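Local coordinates for HAD-superfamily hydrolase, subfamily IA, variant 1 (Ehrlichia chaffeensis, PDB 3KZX), which probably hydrolyses 2-phosphoglycolate to glycolate and phosphate, as a phosphatase of the HAD-like hydrolase superfamily, at residues 148-153 with 166-171. Numbering follows the deposited sequence.
Sequences SIIGSG and LAALTN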
loop_
_atom_site.group_PDB
_atom_site.type_symbol
_atom_site.label_atom_id
_atom_site.label_comp_id
_atom_site.label_asym_id
_atom_site.label_seq_id
_atom_site.Cartn_x
_atom_site.Cartn_y
_atom_site.Cartn_z
ATOM N N SER A 148 2.205 -13.513 5.730
ATOM C CA SER A 148 2.301 -12.666 6.915
ATOM C C SER A 148 1.667 -11.329 6.585
ATOM O O SER A 148 1.911 -10.800 5.503
ATOM C CB SER A 148 3.762 -12.414 7.264
ATOM O OG SER A 148 3.867 -11.582 8.413
ATOM N N ILE A 149 0.879 -10.779 7.502
ATOM C CA ILE A 149 0.304 -9.465 7.309
ATOM C C ILE A 149 0.596 -8.690 8.573
ATOM O O ILE A 149 0.052 -9.047 9.634
ATOM C CB ILE A 149 -1.236 -9.521 7.084
ATOM C CG1 ILE A 149 -1.584 -10.216 5.755
ATOM C CG2 ILE A 149 -1.852 -8.124 7.096
ATOM C CD1 ILE A 149 -3.009 -10.697 5.643
ATOM N N ILE A 150 1.443 -7.655 8.445
ATOM C CA ILE A 150 1.910 -6.792 9.541
ATOM C C ILE A 150 1.339 -5.347 9.350
ATOM O O ILE A 150 1.499 -4.735 8.288
ATOM C CB ILE A 150 3.447 -6.724 9.554
ATOM C CG1 ILE A 150 4.040 -8.139 9.754
ATOM C CG2 ILE A 150 3.958 -5.760 10.657
ATOM C CD1 ILE A 150 3.706 -8.771 11.125
ATOM N N GLY A 151 0.650 -4.857 10.367
ATOM C CA GLY A 151 0.148 -3.494 10.418
ATOM C C GLY A 151 0.668 -2.792 11.655
ATOM O O GLY A 151 1.437 -3.386 12.460
ATOM N N SER A 152 0.245 -1.544 11.862
ATOM C CA SER A 152 0.602 -0.883 13.112
ATOM C C SER A 152 -0.070 -1.601 14.290
ATOM O O SER A 152 -1.140 -2.172 14.147
ATOM C CB SER A 152 0.236 0.599 13.141
ATOM O OG SER A 152 -0.998 0.827 12.534
ATOM N N GLY A 153 0.605 -1.590 15.436
ATOM C CA GLY A 153 0.145 -2.310 16.647
ATOM C C GLY A 153 0.624 -3.749 16.675
ATOM O O GLY A 153 0.470 -4.423 17.655
ATOM N N LEU A 166 11.115 -6.657 9.079
ATOM C CA LEU A 166 11.825 -7.765 9.649
ATOM C C LEU A 166 10.846 -8.735 10.332
ATOM O O LEU A 166 11.085 -9.936 10.340
ATOM C CB LEU A 166 12.924 -7.292 10.609
ATOM C CG LEU A 166 14.093 -6.512 9.966
ATOM C CD1 LEU A 166 15.116 -6.010 11.005
ATOM C CD2 LEU A 166 14.721 -7.397 8.916
ATOM N N ALA A 167 9.749 -8.211 10.884
ATOM C CA ALA A 167 8.732 -9.028 11.493
ATOM C C ALA A 167 8.050 -9.925 10.475
ATOM O O ALA A 167 7.882 -11.120 10.741
ATOM C CB ALA A 167 7.708 -8.185 12.248
ATOM N N ALA A 168 7.648 -9.359 9.332
ATOM C CA ALA A 168 7.052 -10.169 8.255
ATOM C C ALA A 168 8.004 -11.278 7.817
ATOM O O ALA A 168 7.593 -12.447 7.618
ATOM C CB ALA A 168 6.672 -9.270 7.048
ATOM N N LEU A 169 9.280 -10.936 7.675
ATOM C CA LEU A 169 10.280 -11.914 7.188
ATOM C C LEU A 169 10.537 -13.014 8.217
ATOM O O LEU A 169 10.678 -14.184 7.846
ATOM C CB LEU A 169 11.589 -11.226 6.793
ATOM C CG LEU A 169 11.527 -10.319 5.558
ATOM C CD1 LEU A 169 12.821 -9.448 5.426
ATOM C CD2 LEU A 169 11.317 -11.143 4.261
ATOM N N THR A 170 10.546 -12.653 9.505
ATOM C CA THR A 170 10.592 -13.658 10.562
ATOM C C THR A 170 9.391 -14.624 10.431
ATOM O O THR A 170 9.567 -15.865 10.491
ATOM C CB THR A 170 10.674 -13.007 11.947
ATOM O OG1 THR A 170 11.892 -12.296 12.029
ATOM C CG2 THR A 170 10.623 -14.037 13.100
ATOM N N ASN A 171 8.195 -14.068 10.202
ATOM C CA ASN A 171 6.969 -14.887 10.196
ATOM C C ASN A 171 6.823 -15.730 8.939
ATOM O O ASN A 171 6.208 -16.781 9.005
ATOM C CB ASN A 171 5.716 -14.044 10.340
ATOM C CG ASN A 171 5.644 -13.280 11.674
ATOM O OD1 ASN A 171 4.877 -12.306 11.799
ATOM N ND2 ASN A 171 6.438 -13.685 12.644
HETATM O O HOH W 1 2.326 -12.509 10.207
#
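Ser-148 and Ile-150 of strand 148-152 face Ala-167, Ala-168 and Asn-171 of helix 163-172, which runs nearly antiparallel to the strand: the axes of strand 148-152 and of helix residues 166-171 approach to 8.0 Å with 157° between their directions. The two backbones come nearest at Ser-148 and Ala-168, whose CA atoms are 5.5 Å apart, a spacing that the small residues on both sides allow. The OG of Ser-148 lies 3.5 Å from Ala-168 CA; with this oxygen anti to the backbone N (chi1 180°), it reaches the flank of the helix between Ala-168 and Asn-171. The methyl of Ala-168 touches both strand residues, with Ile-150 CG1 at 3.9 Å from its CB. Beyond CG1, the delta methyl of Ile-150 turns across the helix face, where CD1 lies between Ala-167 CB, at 4.2 Å, and the amide oxygen of Asn-171, the side chains of Ile-150 and Asn-171 crossing at about a right angle. The strand is the outermost on one side of the parallel sheet of the Rossmann-like HAD core, and the helix belongs to the connection leading from it to strand 180-184, on the far side of strands 121-126 and 27-30. Ala-168 also rests on Ala-123 and Val-125 of the adjoining strand 121-126, while Ile-149 turns to the other face of the sheet, against Leu-133 and Ile-137 of helix 130-139. The polar link is indirect: one water joins Ser-148 OG and Asn-171 OD1. It donates a hydrogen bond to Asn-171 OD1 at 3.0 Å, and its distance of 2.5 Å to Ser-148 OG is unusually short. Asn-171 CG stands anti to its carbonyl carbon (chi1 -63°), which brings the amide group to the strand side, and the rotation about CB-CG then turns OD1 rather than ND2 to the strand.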